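Long-range contacts in tryptophanyl-tRNA synthetase (Mycoplasma pneumoniae, PDB 2YY5), which probably catalyses the ATP-dependent attachment of tryptophan to tRNA(Trp), as a homodimeric class I aminoacyl-tRNA synthetase: residues F62-R66 / V314-L318; I214-D218 / L299-Q303. The protein carries 1 engineered substitution. All coordinates share one frame. Residues are numbered along the deposited sequence.

Both contacts fasten C-terminal helices onto the class I catalytic domain of TrpRS. Their centres lie about 18 Å apart and their nearest atoms about 6 Å apart, without touching. Along the chain the order is 62-66, 214-218, 299-303, 314-318, so interaction 2 is nested inside the loop that interaction 1 closes. Helix 284-308 supplies the later segment of interaction 2, and the next helix, 311-340, that of interaction 1. Helix 54-71 provides 62-66 to interaction 1, while its T67 and V71 touch L216 and I302 of interaction 2. Helix 54-71 and the 214-218 loop, which border the 'HIGH' region (the loop also the 'KMSKS' region), are thus backed by C-terminal helices, near the bound tryptophanyl-adenylate analogue.

Interaction 1: F62-R66 / V314-L318; sequences FDLVR and VFNCL
This is a buried, apolar helix-helix packing between helix 54-71 of the Rossmann-like catalytic domain and the C-terminal helix 311-340. Both segments are regular alpha-helix, with i to i+4 backbone hydrogen bonds from R66 N to F62 O (3.2 Å) and from L318 N to V314 O (2.9 Å). Their axes cross almost perpendicularly, at 82°, and approach to 10.5 Å; the nearest CA atoms are those of V65 and V314, 6.4 Å apart. So steep a crossing confines the contact to a small patch, which beta-branched valines fill with short, stiff side chains. V65 and V314, both t, point at each other, V65 CG1 lying 3.8 Å from V314 CG1. V65 CG2 meets L318 CD2 at 3.9 Å, and V65 CG1 reaches C317 SG at 4.5 Å, the small thiol fitting beside the valine. F62 (chi1 t) starts sideways but swings its ring in, so that CE2 comes within 3.6 Å of V314 CG2; R311 makes a cation-pi contact with this ring. R66 lays its aliphatic CG 3.8 Å from V314 CG2, while its NH1 forms a salt bridge with D63 OD1 at 2.9 Å, so its charge is paired at the edge of the apolar patch. Beneath the crossing lies the parallel sheet: V65 rests on V42 of strand 37-42 and L80 of strand 78-82, C317 also touches L80, and L318 packs on L82 of the same strand and, across the dimer interface, on S344 of the second subunit.

Interaction 2: I214-D218 / L299-Q303; sequences IYLDD and LVNIQ
L299, on helix 284-308, points its branched side chain at the bend of 214-218, covering the backbone there and the flank of I214: its CD2 lies 3.9 Å from I214 CG2 and 4.0 Å from Y215 O, and its CG is 4.1 Å from L216 O. The loop segment is extended at I214 and Y215, then folds into a type I beta turn from Y215 to D218, with L216 at phi/psi -64/-22, D217 at -108/30 and D218 N hydrogen-bonded to Y215 O at 3.1 Å. D218 OD1 accepts a hydrogen bond from Y215 N (3.2 Å) and also forms a salt bridge with K226, tying the turn to helix 220-228. The turn follows the 'KMSKS' region of this class I synthetase and borders the 'HIGH' region: backbone hydrogen bonds join I214 to L19 and L216 to Q17, and the I214 side chain is about 4 Å from that of M203. Segment 299-303 is helical, Q303 N hydrogen-bonding to L299 O at 2.7 Å. One turn on from L299, Q303 (chi1 m, chi2 t) suits a loop whose carbonyls face the helix, because its amide can donate: NE2 donates a hydrogen bond to D218 O at 3.1 Å and lies 3.0 Å from L216 O. In register, the CA atoms of L216 and L299 are 6.2 Å apart, those of D217 and Q303 6.7 Å. L216 packs its apolar side chain on T67 of helix 54-71.

Interaction 1: F62-R66 / V314-L318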
ATOM      1  N   PHE B  62      -9.757  19.780   6.367  1.00 30.14           N
ATOM      2  CA  PHE B  62     -10.774  20.803   6.195  1.00 28.94           C
ATOM      3  C   PHE B  62     -10.090  22.162   5.995  1.00 26.33           C
ATOM      4  O   PHE B  62     -10.391  22.893   5.054  1.00 27.23           O
ATOM      5  CB  PHE B  62     -11.684  20.818   7.437  1.00 27.19           C
ATOM      6  CG  PHE B  62     -12.488  22.085   7.606  1.00 24.23           C
ATOM      7  CD1 PHE B  62     -12.209  22.962   8.650  1.00 28.77           C
ATOM      8  CD2 PHE B  62     -13.534  22.391   6.740  1.00 26.98           C
ATOM      9  CE1 PHE B  62     -12.964  24.126   8.832  1.00 28.52           C
ATOM     10  CE2 PHE B  62     -14.294  23.549   6.912  1.00 25.13           C
ATOM     11  CZ  PHE B  62     -14.008  24.417   7.962  1.00 23.44           C
ATOM     12  N   ASP B  63      -9.159  22.485   6.882  1.00 24.19           N
ATOM     13  CA  ASP B  63      -8.449  23.753   6.804  1.00 27.03           C
ATOM     14  C   ASP B  63      -7.684  23.973   5.492  1.00 27.29           C
ATOM     15  O   ASP B  63      -7.583  25.105   5.013  1.00 25.74           O
ATOM     16  CB  ASP B  63      -7.487  23.895   7.989  1.00 33.29           C
ATOM     17  CG  ASP B  63      -8.206  24.154   9.305  1.00 39.66           C
ATOM     18  OD1 ASP B  63      -9.275  24.804   9.287  1.00 39.55           O
ATOM     19  OD2 ASP B  63      -7.692  23.723  10.362  1.00 42.93           O
ATOM     20  N   LEU B  64      -7.139  22.905   4.913  1.00 24.08           N
ATOM     21  CA  LEU B  64      -6.402  23.043   3.662  1.00 22.42           C
ATOM     22  C   LEU B  64      -7.343  23.398   2.514  1.00 23.19           C
ATOM     23  O   LEU B  64      -7.029  24.262   1.701  1.00 23.67           O
ATOM     24  CB  LEU B  64      -5.644  21.756   3.321  1.00 22.07           C
ATOM     25  CG  LEU B  64      -4.705  21.821   2.107  1.00 19.91           C
ATOM     26  CD1 LEU B  64      -3.589  22.828   2.349  1.00 21.85           C
ATOM     27  CD2 LEU B  64      -4.115  20.460   1.863  1.00 22.38           C
ATOM     28  N   VAL B  65      -8.497  22.735   2.450  1.00 23.70           N
ATOM     29  CA  VAL B  65      -9.452  23.011   1.390  1.00 23.35           C
ATOM     30  C   VAL B  65      -9.877  24.465   1.437  1.00 23.66           C
ATOM     31  O   VAL B  65     -10.006  25.109   0.397  1.00 29.37           O
ATOM     32  CB  VAL B  65     -10.703  22.116   1.485  1.00 23.76           C
ATOM     33  CG1 VAL B  65     -11.726  22.543   0.448  1.00 17.71           C
ATOM     34  CG2 VAL B  65     -10.321  20.668   1.235  1.00 17.38           C
ATOM     35  N   ARG B  66     -10.098  24.988   2.637  1.00 23.51           N
ATOM     36  CA  ARG B  66     -10.483  26.383   2.762  1.00 20.90           C
ATOM     37  C   ARG B  66      -9.363  27.309   2.286  1.00 24.61           C
ATOM     38  O   ARG B  66      -9.620  28.301   1.604  1.00 24.82           O
ATOM     39  CB  ARG B  66     -10.862  26.710   4.203  1.00 25.54           C
ATOM     40  CG  ARG B  66     -12.270  26.264   4.579  1.00 32.18           C
ATOM     41  CD  ARG B  66     -12.720  26.944   5.852  1.00 37.83           C
ATOM     42  NE  ARG B  66     -11.772  26.733   6.941  1.00 40.55           N
ATOM     43  CZ  ARG B  66     -11.792  27.403   8.087  1.00 44.51           C
ATOM     44  NH1 ARG B  66     -10.889  27.145   9.025  1.00 43.97           N
ATOM     45  NH2 ARG B  66     -12.712  28.338   8.292  1.00 48.64           N
ATOM     46  N   VAL B 314     -16.927  23.053   1.805  1.00 22.55           N
ATOM     47  CA  VAL B 314     -15.804  22.145   1.709  1.00 24.42           C
ATOM     48  C   VAL B 314     -16.282  20.756   1.322  1.00 25.13           C
ATOM     49  O   VAL B 314     -15.720  20.117   0.427  1.00 22.75           O
ATOM     50  CB  VAL B 314     -15.044  22.055   3.044  1.00 24.18           C
ATOM     51  CG1 VAL B 314     -14.032  20.888   2.996  1.00 13.33           C
ATOM     52  CG2 VAL B 314     -14.338  23.390   3.317  1.00 14.52           C
ATOM     53  N   PHE B 315     -17.334  20.307   1.997  1.00 21.36           N
ATOM     54  CA  PHE B 315     -17.890  18.996   1.749  1.00 19.17           C
ATOM     55  C   PHE B 315     -18.367  18.817   0.309  1.00 23.12           C
ATOM     56  O   PHE B 315     -18.014  17.835  -0.342  1.00 25.67           O
ATOM     57  CB  PHE B 315     -19.044  18.720   2.716  1.00 18.84           C
ATOM     58  CG  PHE B 315     -19.640  17.361   2.549  1.00 21.04           C
ATOM     59  CD1 PHE B 315     -18.918  16.225   2.910  1.00 21.30           C
ATOM     60  CD2 PHE B 315     -20.897  17.202   1.971  1.00 19.39           C
ATOM     61  CE1 PHE B 315     -19.437  14.947   2.694  1.00 18.67           C
ATOM     62  CE2 PHE B 315     -21.426  15.924   1.750  1.00 15.63           C
ATOM     63  CZ  PHE B 315     -20.694  14.802   2.111  1.00 18.41           C
ATOM     64  N   ASN B 316     -19.163  19.759  -0.189  1.00 19.75           N
ATOM     65  CA  ASN B 316     -19.677  19.660  -1.557  1.00 22.57           C
ATOM     66  C   ASN B 316     -18.533  19.685  -2.570  1.00 22.56           C
ATOM     67  O   ASN B 316     -18.550  18.974  -3.593  1.00 12.38           O
ATOM     68  CB  ASN B 316     -20.653  20.811  -1.859  1.00 24.92           C
ATOM     69  CG  ASN B 316     -21.798  20.891  -0.859  1.00 25.17           C
ATOM     70  OD1 ASN B 316     -22.361  19.869  -0.464  1.00 20.00           O
ATOM     71  ND2 ASN B 316     -22.154  22.114  -0.454  1.00 22.51           N
ATOM     72  N   CYS B 317     -17.540  20.518  -2.273  1.00 18.70           N
ATOM     73  CA  CYS B 317     -16.377  20.661  -3.124  1.00 16.11           C
ATOM     74  C   CYS B 317     -15.651  19.329  -3.251  1.00 19.40           C
ATOM     75  O   CYS B 317     -15.380  18.849  -4.362  1.00 17.54           O
ATOM     76  CB  CYS B 317     -15.429  21.700  -2.540  1.00 16.15           C
ATOM     77  SG  CYS B 317     -13.867  21.767  -3.407  1.00 31.79           S
ATOM     78  N   LEU B 318     -15.337  18.738  -2.103  1.00 16.17           N
ATOM     79  CA  LEU B 318     -14.632  17.469  -2.075  1.00 16.85           C
ATOM     80  C   LEU B 318     -15.511  16.384  -2.675  1.00 15.18           C
ATOM     81  O   LEU B 318     -15.029  15.479  -3.354  1.00 18.35           O
ATOM     82  CB  LEU B 318     -14.248  17.123  -0.631  1.00 11.56           C
ATOM     83  CG  LEU B 318     -13.159  18.030  -0.056  1.00 14.10           C
ATOM     84  CD1 LEU B 318     -13.006  17.770   1.437  1.00  8.00           C
ATOM     85  CD2 LEU B 318     -11.839  17.784  -0.820  1.00 14.33           C
TER

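Interaction 2: I214-D218 / L299-Q303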
ATOM      1  N   ILE B 214       7.169  31.298   8.209  1.00 21.90           N
ATOM      2  CA  ILE B 214       6.016  32.191   8.220  1.00 19.14           C
ATOM      3  C   ILE B 214       4.806  31.303   7.939  1.00 18.41           C
ATOM      4  O   ILE B 214       4.613  30.878   6.803  1.00 24.54           O
ATOM      5  CB  ILE B 214       6.110  33.273   7.108  1.00 18.41           C
ATOM      6  CG1 ILE B 214       7.382  34.110   7.284  1.00 22.39           C
ATOM      7  CG2 ILE B 214       4.868  34.155   7.136  1.00 15.58           C
ATOM      8  CD1 ILE B 214       7.459  34.852   8.600  1.00 19.55           C
ATOM      9  N   TYR B 215       4.016  31.002   8.967  1.00 12.19           N
ATOM     10  CA  TYR B 215       2.837  30.154   8.797  1.00 13.99           C
ATOM     11  C   TYR B 215       1.704  30.959   8.183  1.00 18.35           C
ATOM     12  O   TYR B 215       1.579  32.160   8.430  1.00 25.74           O
ATOM     13  CB  TYR B 215       2.377  29.572  10.139  1.00 12.97           C
ATOM     14  CG  TYR B 215       3.414  28.712  10.828  1.00 19.12           C
ATOM     15  CD1 TYR B 215       3.895  27.546  10.227  1.00 22.87           C
ATOM     16  CD2 TYR B 215       3.944  29.084  12.064  1.00 18.34           C
ATOM     17  CE1 TYR B 215       4.883  26.772  10.840  1.00 17.62           C
ATOM     18  CE2 TYR B 215       4.933  28.320  12.681  1.00 23.66           C
ATOM     19  CZ  TYR B 215       5.396  27.170  12.064  1.00 20.40           C
ATOM     20  OH  TYR B 215       6.384  26.433  12.672  1.00 20.12           O
ATOM     21  N   LEU B 216       0.880  30.295   7.381  1.00 19.77           N
ATOM     22  CA  LEU B 216      -0.243  30.954   6.734  1.00 25.88           C
ATOM     23  C   LEU B 216      -1.281  31.460   7.741  1.00 26.45           C
ATOM     24  O   LEU B 216      -2.046  32.371   7.444  1.00 28.25           O
ATOM     25  CB  LEU B 216      -0.877  30.001   5.709  1.00 22.10           C
ATOM     26  CG  LEU B 216      -0.333  30.153   4.279  1.00 24.14           C
ATOM     27  CD1 LEU B 216       1.164  30.392   4.297  1.00 14.71           C
ATOM     28  CD2 LEU B 216      -0.674  28.927   3.465  1.00 12.13           C
ATOM     29  N   ASP B 217      -1.292  30.878   8.938  1.00 28.29           N
ATOM     30  CA  ASP B 217      -2.226  31.300   9.973  1.00 27.87           C
ATOM     31  C   ASP B 217      -1.504  32.055  11.092  1.00 25.98           C
ATOM     32  O   ASP B 217      -1.912  32.021  12.253  1.00 25.88           O
ATOM     33  CB  ASP B 217      -2.971  30.098  10.560  1.00 25.28           C
ATOM     34  CG  ASP B 217      -2.053  29.130  11.281  1.00 31.07           C
ATOM     35  OD1 ASP B 217      -1.002  29.564  11.796  1.00 33.81           O
ATOM     36  OD2 ASP B 217      -2.396  27.931  11.348  1.00 42.32           O
ATOM     37  N   ASP B 218      -0.418  32.724  10.741  1.00 22.00           N
ATOM     38  CA  ASP B 218       0.333  33.487  11.721  1.00 23.41           C
ATOM     39  C   ASP B 218      -0.300  34.877  11.812  1.00 21.41           C
ATOM     40  O   ASP B 218      -0.593  35.489  10.786  1.00 20.68           O
ATOM     41  CB  ASP B 218       1.790  33.618  11.270  1.00 21.49           C
ATOM     42  CG  ASP B 218       2.738  32.739  12.062  1.00 18.15           C
ATOM     43  OD1 ASP B 218       3.924  32.670  11.677  1.00 16.60           O
ATOM     44  OD2 ASP B 218       2.318  32.127  13.070  1.00 20.82           O
ATOM     45  N   LEU B 299      -1.312  37.518   4.015  1.00 26.20           N
ATOM     46  CA  LEU B 299      -1.883  36.667   5.055  1.00 29.66           C
ATOM     47  C   LEU B 299      -3.261  37.136   5.521  1.00 33.93           C
ATOM     48  O   LEU B 299      -4.201  36.338   5.597  1.00 33.98           O
ATOM     49  CB  LEU B 299      -0.914  36.563   6.238  1.00 26.21           C
ATOM     50  CG  LEU B 299       0.182  35.492   6.120  1.00 25.41           C
ATOM     51  CD1 LEU B 299       0.580  35.284   4.684  1.00 24.79           C
ATOM     52  CD2 LEU B 299       1.384  35.907   6.926  1.00 27.65           C
ATOM     53  N   VAL B 300      -3.383  38.430   5.819  1.00 33.88           N
ATOM     54  CA  VAL B 300      -4.653  38.991   6.272  1.00 30.04           C
ATOM     55  C   VAL B 300      -5.744  38.756   5.228  1.00 26.51           C
ATOM     56  O   VAL B 300      -6.893  38.515   5.575  1.00 26.07           O
ATOM     57  CB  VAL B 300      -4.503  40.506   6.581  1.00 25.19           C
ATOM     58  CG1 VAL B 300      -5.863  41.159   6.795  1.00 15.07           C
ATOM     59  CG2 VAL B 300      -3.654  40.684   7.826  1.00 20.37           C
ATOM     60  N   ASN B 301      -5.373  38.799   3.953  1.00 30.35           N
ATOM     61  CA  ASN B 301      -6.328  38.576   2.868  1.00 34.13           C
ATOM     62  C   ASN B 301      -6.633  37.091   2.628  1.00 36.58           C
ATOM     63  O   ASN B 301      -7.643  36.750   2.012  1.00 38.72           O
ATOM     64  CB  ASN B 301      -5.819  39.222   1.576  1.00 35.03           C
ATOM     65  CG  ASN B 301      -6.681  38.880   0.375  1.00 38.61           C
ATOM     66  OD1 ASN B 301      -6.493  37.843  -0.264  1.00 42.71           O
ATOM     67  ND2 ASN B 301      -7.642  39.747   0.070  1.00 38.43           N
ATOM     68  N   ILE B 302      -5.759  36.208   3.100  1.00 36.88           N
ATOM     69  CA  ILE B 302      -6.000  34.778   2.944  1.00 33.74           C
ATOM     70  C   ILE B 302      -6.857  34.381   4.140  1.00 36.53           C
ATOM     71  O   ILE B 302      -7.924  33.783   3.994  1.00 38.64           O
ATOM     72  CB  ILE B 302      -4.696  33.933   3.000  1.00 32.88           C
ATOM     73  CG1 ILE B 302      -3.705  34.372   1.918  1.00 29.09           C
ATOM     74  CG2 ILE B 302      -5.043  32.455   2.848  1.00 30.25           C
ATOM     75  CD1 ILE B 302      -4.233  34.260   0.509  1.00 45.30           C
ATOM     76  N   GLN B 303      -6.370  34.727   5.327  1.00 37.43           N
ATOM     77  CA  GLN B 303      -7.064  34.425   6.569  1.00 37.00           C
ATOM     78  C   GLN B 303      -8.468  35.017   6.512  1.00 36.89           C
ATOM     79  O   GLN B 303      -9.412  34.462   7.059  1.00 36.95           O
ATOM     80  CB  GLN B 303      -6.260  34.992   7.748  1.00 34.49           C
ATOM     81  CG  GLN B 303      -4.911  34.278   7.953  1.00 44.15           C
ATOM     82  CD  GLN B 303      -3.957  35.007   8.898  1.00 49.91           C
ATOM     83  OE1 GLN B 303      -4.350  35.462   9.971  1.00 60.21           O
ATOM     84  NE2 GLN B 303      -2.691  35.104   8.501  1.00 50.46           N
TER